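Local coordinates for protein aspartate-semialdehyde dehydrogenase (Cryptococcus neoformans var. neoformans JEC21, PDB 5CEF) that catalyses the NADPH-dependent reductive dephosphorylation of 4-phospho-L-aspartate to L-aspartate semialdehyde, the second step towards methionine and threonine, at residues Ser136-Gln141 with Tyr151-Ala156; Val130-Leu135 with Ala357-Glu362. All coordinates share one frame; numbering follows the deposited sequence.

Overall arrangement
Coming from the N terminus, the chain builds most of the parallel Rossmann sheet before it reaches the loop 130-135, which follows strand 125-126 and supplies one half of contact 2. It runs straight on into 136-141 and helix 138-145, then turns back into strand 151-155, closing the short loop of contact 1 within a beta-alpha-beta unit. The chain then makes the second, mixed sheet and returns with helix 349-362, whose last turns close contact 2 over more than 220 residues. Contact 1 is therefore nested inside contact 2. Their centres lie about 10 Å apart, and they touch where Tyr151 packs on Ala360 and Val153 on Leu135.

Contact 1: Ser136-Gln141 with Tyr151-Ala156; sequences SIIPYQ and YIVTNA
Gln141 reaches from its helix to strand 151-155 and holds the backbone of Ile152 with both ends of its side-chain amide. OE1 of Gln141 accepts from N of Ile152 at 2.9 Å, the donor tilted 20° from the carbonyl plane. In return, NE2 of Gln141 donates to O of Ile152 at 3.2 Å along an almost straight line, N-H...O 175°, with the acceptor lying in the amide plane. This pair of bonds fixes the rotation of the amide. CG of Gln141 is anti to the backbone N (chi1 179°) and the chain beyond is extended, carrying the amide across to the strand. OE1 also accepts from Arg104, so two donors grip this buried oxygen.

The apolar half belongs to Ile138, which sends both branches onto Tyr151. CG2 of Ile138 sits over one face of the Tyr151 ring, 3.9 Å from the ring centroid, in a CH-pi contact displaced toward the rim. CD1 of Ile138 meets CD1 of Tyr151 at 3.5 Å and lies 4.1 Å from CG2 of Val153. The Tyr151 hydroxyl is hydrogen-bonded to that of Tyr111.

Together these contacts seat the helix of a beta-alpha-beta unit against the Rossmann sheet, where strand 151-155 runs between strands 109-112 and 125-126 and Tyr151 also touches helix 349-362.

Contact 2: Val130-Leu135 with Ala357-Glu362; sequences VNPSHL and AEIAVE
Pro132 and Leu135 meet Ile359 and Ala360 in a small, wholly apolar contact between a 3-10 turn and the last turns of helix 349-362, within the Rossmann-type half of the subunit. Ile359 is the central piece, and its two branches divide the work. CD1 of Ile359 lies 3.8 Å from CB of Pro132 and also touches CG of that ring. CG2 of Ile359 meets the same CB and, at 3.9 Å, CD1 of Leu135. With CG1 opposite the carbonyl carbon (chi1 -67°) and the chain then extended, CD1 of Ile359 is carried out to the proline ring, while CG2, anti to the backbone N, faces Pro132 and Leu135 together. CD1 of Leu135 also passes 4.1 Å from CA of Ala360.

One shell out, the 3-10 turn brings Pro132 and Leu135 to the same face, and the backbone bond from N of Leu135 to O of Pro132 ties the two together. Asn131, just ahead of the turn, holds it in place: its side-chain OD1 accepts from the backbone N of Val127 and its ND2 donates to O of Leu125, which fastens the loop to strand 125-126 and the residue after it. His134, directed elsewhere, bonds through NE2 to the carbonyl of Gly225.

On the helix side, Glu358 reaches His31 and Ser294 through its carboxylate, while Ala357 and Val361 lean on Phe34. The C-terminal helix is thus wedged between strand 34-40 and the 3-10 turn, joining the end of the chain to the Rossmann domain, away from the annotated sites. Beside the contact, CB of Asn131 sits 3.9 Å above the plane of the His134 ring, over its centre.

Contact 1: Ser136-Gln141 with Tyr151-Ala156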
loop_
_atom_site.group_PDB
_atom_site.type_symbol
_atom_site.label_atom_id
_atom_site.label_comp_id
_atom_site.label_asym_id
_atom_site.label_seq_id
_atom_site.Cartn_x
_atom_site.Cartn_y
_atom_site.Cartn_z
ATOM N N SER A 136 -35.448 16.939 -21.770
ATOM C CA SER A 136 -36.436 17.295 -22.788
ATOM C C SER A 136 -37.195 16.110 -23.394
ATOM O O SER A 136 -38.289 16.300 -23.920
ATOM C CB SER A 136 -35.782 18.081 -23.917
ATOM O OG SER A 136 -35.048 17.216 -24.746
ATOM N N ILE A 137 -36.650 14.896 -23.286
ATOM C CA ILE A 137 -37.319 13.693 -23.793
ATOM C C ILE A 137 -38.344 13.098 -22.831
ATOM O O ILE A 137 -39.023 12.132 -23.179
ATOM C CB ILE A 137 -36.285 12.602 -24.185
ATOM C CG1 ILE A 137 -36.841 11.650 -25.230
ATOM C CG2 ILE A 137 -35.822 11.810 -22.982
ATOM C CD1 ILE A 137 -35.856 10.603 -25.704
ATOM N N ILE A 138 -38.454 13.627 -21.619
ATOM C CA ILE A 138 -39.301 12.982 -20.596
ATOM C C ILE A 138 -40.803 12.958 -20.941
ATOM O O ILE A 138 -41.460 11.929 -20.751
ATOM C CB ILE A 138 -39.066 13.613 -19.200
ATOM C CG1 ILE A 138 -37.645 13.320 -18.709
ATOM C CG2 ILE A 138 -40.047 13.062 -18.186
ATOM C CD1 ILE A 138 -37.329 11.845 -18.578
ATOM N N PRO A 139 -41.358 14.074 -21.458
ATOM C CA PRO A 139 -42.782 14.046 -21.852
ATOM C C PRO A 139 -43.076 12.926 -22.839
ATOM O O PRO A 139 -44.060 12.212 -22.685
ATOM C CB PRO A 139 -42.995 15.427 -22.480
ATOM C CG PRO A 139 -42.059 16.294 -21.706
ATOM C CD PRO A 139 -40.813 15.445 -21.517
ATOM N N TYR A 140 -42.184 12.734 -23.806
ATOM C CA TYR A 140 -42.325 11.638 -24.758
ATOM C C TYR A 140 -42.232 10.256 -24.096
ATOM O O TYR A 140 -42.937 9.318 -24.498
ATOM C CB TYR A 140 -41.299 11.775 -25.902
ATOM C CG TYR A 140 -41.521 10.769 -26.997
ATOM C CD1 TYR A 140 -42.682 10.805 -27.777
ATOM C CD2 TYR A 140 -40.611 9.746 -27.236
ATOM C CE1 TYR A 140 -42.912 9.881 -28.785
ATOM C CE2 TYR A 140 -40.838 8.807 -28.240
ATOM C CZ TYR A 140 -41.985 8.895 -29.014
ATOM O OH TYR A 140 -42.226 7.971 -29.977
ATOM N N GLN A 141 -41.375 10.117 -23.088
ATOM C CA GLN A 141 -41.247 8.830 -22.376
ATOM C C GLN A 141 -42.553 8.517 -21.684
ATOM O O GLN A 141 -43.043 7.389 -21.747
ATOM C CB GLN A 141 -40.072 8.809 -21.354
ATOM C CG GLN A 141 -39.953 7.477 -20.609
ATOM C CD GLN A 141 -38.980 7.452 -19.406
ATOM O OE1 GLN A 141 -39.198 6.704 -18.437
ATOM N NE2 GLN A 141 -37.889 8.183 -19.498
ATOM N N TYR A 151 -41.468 8.407 -14.601
ATOM C CA TYR A 151 -40.417 8.155 -15.570
ATOM C C TYR A 151 -39.136 7.636 -14.883
ATOM O O TYR A 151 -39.028 7.617 -13.647
ATOM C CB TYR A 151 -40.102 9.412 -16.353
ATOM C CG TYR A 151 -39.449 10.514 -15.537
ATOM C CD1 TYR A 151 -38.052 10.603 -15.363
ATOM C CD2 TYR A 151 -40.233 11.500 -14.956
ATOM C CE1 TYR A 151 -37.487 11.642 -14.595
ATOM C CE2 TYR A 151 -39.689 12.534 -14.220
ATOM C CZ TYR A 151 -38.333 12.608 -14.046
ATOM O OH TYR A 151 -37.880 13.662 -13.289
ATOM N N ILE A 152 -38.191 7.198 -15.712
ATOM C CA ILE A 152 -36.872 6.792 -15.269
ATOM C C ILE A 152 -35.780 7.648 -15.908
ATOM O O ILE A 152 -35.813 7.924 -17.120
ATOM C CB ILE A 152 -36.600 5.306 -15.604
ATOM C CG1 ILE A 152 -37.340 4.424 -14.618
ATOM C CG2 ILE A 152 -35.128 4.994 -15.504
ATOM C CD1 ILE A 152 -37.452 2.975 -15.044
ATOM N N VAL A 153 -34.827 8.070 -15.069
ATOM C CA VAL A 153 -33.573 8.682 -15.508
ATOM C C VAL A 153 -32.469 7.922 -14.860
ATOM O O VAL A 153 -32.567 7.558 -13.684
ATOM C CB VAL A 153 -33.453 10.141 -15.060
ATOM C CG1 VAL A 153 -32.047 10.632 -15.275
ATOM C CG2 VAL A 153 -34.420 11.009 -15.822
ATOM N N THR A 154 -31.426 7.626 -15.616
ATOM C CA THR A 154 -30.290 6.939 -15.057
ATOM C C THR A 154 -29.119 7.888 -14.938
ATOM O O THR A 154 -28.890 8.718 -15.784
ATOM C CB THR A 154 -29.836 5.750 -15.898
ATOM O OG1 THR A 154 -29.582 6.197 -17.233
ATOM C CG2 THR A 154 -30.880 4.686 -15.909
ATOM N N ASN A 155 -28.426 7.758 -13.820
ATOM C CA ASN A 155 -27.244 8.485 -13.480
ATOM C C ASN A 155 -26.058 7.703 -14.017
ATOM O O ASN A 155 -26.098 6.483 -13.978
ATOM C CB ASN A 155 -27.218 8.513 -11.961
ATOM C CG ASN A 155 -26.065 9.295 -11.423
ATOM O OD1 ASN A 155 -25.738 10.361 -11.932
ATOM N ND2 ASN A 155 -25.387 8.726 -10.436
ATOM N N ALA A 156 -25.042 8.352 -14.576
ATOM C CA ALA A 156 -23.852 7.608 -15.002
ATOM C C ALA A 156 -22.875 7.371 -13.820
ATOM O O ALA A 156 -22.919 8.075 -12.803
ATOM C CB ALA A 156 -23.127 8.337 -16.104
#

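Contact 2: Val130-Leu135 with Ala357-Glu362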
loop_
_atom_site.group_PDB
_atom_site.type_symbol
_atom_site.label_atom_id
_atom_site.label_comp_id
_atom_site.label_asym_id
_atom_site.label_seq_id
_atom_site.Cartn_x
_atom_site.Cartn_y
_atom_site.Cartn_z
ATOM N N VAL A 130 -23.142 17.965 -17.318
ATOM C CA VAL A 130 -22.961 17.909 -18.742
ATOM C C VAL A 130 -24.250 17.991 -19.533
ATOM O O VAL A 130 -24.378 18.896 -20.344
ATOM C CB VAL A 130 -22.245 16.629 -19.138
ATOM C CG1 VAL A 130 -22.184 16.491 -20.647
ATOM C CG2 VAL A 130 -20.845 16.611 -18.557
ATOM N N ASN A 131 -25.191 17.061 -19.327
ATOM C CA ASN A 131 -26.315 16.935 -20.230
ATOM C C ASN A 131 -27.719 16.870 -19.600
ATOM O O ASN A 131 -28.578 16.123 -20.078
ATOM C CB ASN A 131 -26.102 15.712 -21.101
ATOM C CG ASN A 131 -26.093 14.414 -20.305
ATOM O OD1 ASN A 131 -25.634 14.380 -19.160
ATOM N ND2 ASN A 131 -26.644 13.356 -20.883
ATOM N N PRO A 132 -27.983 17.676 -18.562
ATOM C CA PRO A 132 -29.343 17.753 -18.063
ATOM C C PRO A 132 -30.402 18.204 -19.090
ATOM O O PRO A 132 -31.590 17.896 -18.926
ATOM C CB PRO A 132 -29.238 18.765 -16.904
ATOM C CG PRO A 132 -28.025 19.578 -17.187
ATOM C CD PRO A 132 -27.090 18.628 -17.864
ATOM N N SER A 133 -29.993 18.883 -20.155
ATOM C CA SER A 133 -30.914 19.202 -21.242
ATOM C C SER A 133 -31.646 17.959 -21.760
ATOM O O SER A 133 -32.708 18.073 -22.379
ATOM C CB SER A 133 -30.172 19.856 -22.412
ATOM O OG SER A 133 -29.096 19.038 -22.840
ATOM N N HIS A 134 -31.087 16.773 -21.530
ATOM C CA HIS A 134 -31.725 15.567 -22.051
ATOM C C HIS A 134 -33.031 15.239 -21.344
ATOM O O HIS A 134 -33.776 14.345 -21.780
ATOM C CB HIS A 134 -30.776 14.387 -22.033
ATOM C CG HIS A 134 -29.671 14.503 -23.030
ATOM N ND1 HIS A 134 -28.893 13.433 -23.405
ATOM C CD2 HIS A 134 -29.216 15.566 -23.731
ATOM C CE1 HIS A 134 -27.979 13.840 -24.270
ATOM N NE2 HIS A 134 -28.152 15.131 -24.483
ATOM N N LEU A 135 -33.328 15.962 -20.264
ATOM C CA LEU A 135 -34.669 15.890 -19.680
ATOM C C LEU A 135 -35.789 16.248 -20.684
ATOM O O LEU A 135 -36.945 15.862 -20.491
ATOM C CB LEU A 135 -34.754 16.780 -18.437
ATOM C CG LEU A 135 -33.922 16.273 -17.252
ATOM C CD1 LEU A 135 -33.874 17.317 -16.162
ATOM C CD2 LEU A 135 -34.436 14.956 -16.715
ATOM N N ALA A 357 -31.828 15.193 -9.818
ATOM C CA ALA A 357 -33.175 15.428 -9.332
ATOM C C ALA A 357 -33.438 16.912 -9.053
ATOM O O ALA A 357 -34.496 17.409 -9.387
ATOM C CB ALA A 357 -33.420 14.599 -8.076
ATOM N N GLU A 358 -32.457 17.611 -8.481
ATOM C CA GLU A 358 -32.607 19.056 -8.213
ATOM C C GLU A 358 -32.908 19.793 -9.524
ATOM O O GLU A 358 -33.814 20.613 -9.579
ATOM C CB GLU A 358 -31.376 19.652 -7.522
ATOM C CG GLU A 358 -31.083 19.079 -6.138
ATOM C CD GLU A 358 -29.793 19.592 -5.508
ATOM O OE1 GLU A 358 -29.075 20.338 -6.182
ATOM O OE2 GLU A 358 -29.493 19.281 -4.324
ATOM N N ILE A 359 -32.186 19.458 -10.578
ATOM C CA ILE A 359 -32.445 20.060 -11.865
ATOM C C ILE A 359 -33.872 19.763 -12.362
ATOM O O ILE A 359 -34.567 20.648 -12.900
ATOM C CB ILE A 359 -31.433 19.581 -12.899
ATOM C CG1 ILE A 359 -30.058 20.131 -12.523
ATOM C CG2 ILE A 359 -31.805 20.056 -14.307
ATOM C CD1 ILE A 359 -28.919 19.385 -13.198
ATOM N N ALA A 360 -34.330 18.537 -12.196
ATOM C CA ALA A 360 -35.698 18.186 -12.623
ATOM C C ALA A 360 -36.755 18.966 -11.841
ATOM O O ALA A 360 -37.814 19.295 -12.365
ATOM C CB ALA A 360 -35.929 16.683 -12.478
ATOM N N VAL A 361 -36.461 19.251 -10.580
ATOM C CA VAL A 361 -37.312 20.111 -9.792
ATOM C C VAL A 361 -37.366 21.496 -10.442
ATOM O O VAL A 361 -38.445 21.994 -10.720
ATOM C CB VAL A 361 -36.840 20.186 -8.332
ATOM C CG1 VAL A 361 -37.582 21.285 -7.613
ATOM C CG2 VAL A 361 -37.045 18.835 -7.622
ATOM N N GLU A 362 -36.222 22.085 -10.763
ATOM C CA GLU A 362 -36.232 23.386 -11.440
ATOM C C GLU A 362 -36.996 23.393 -12.778
ATOM O O GLU A 362 -37.541 24.404 -13.147
ATOM C CB GLU A 362 -34.814 23.896 -11.665
ATOM C CG GLU A 362 -34.048 24.178 -10.375
ATOM C CD GLU A 362 -34.699 25.214 -9.501
ATOM O OE1 GLU A 362 -34.884 26.345 -9.998
ATOM O OE2 GLU A 362 -35.041 24.906 -8.348
#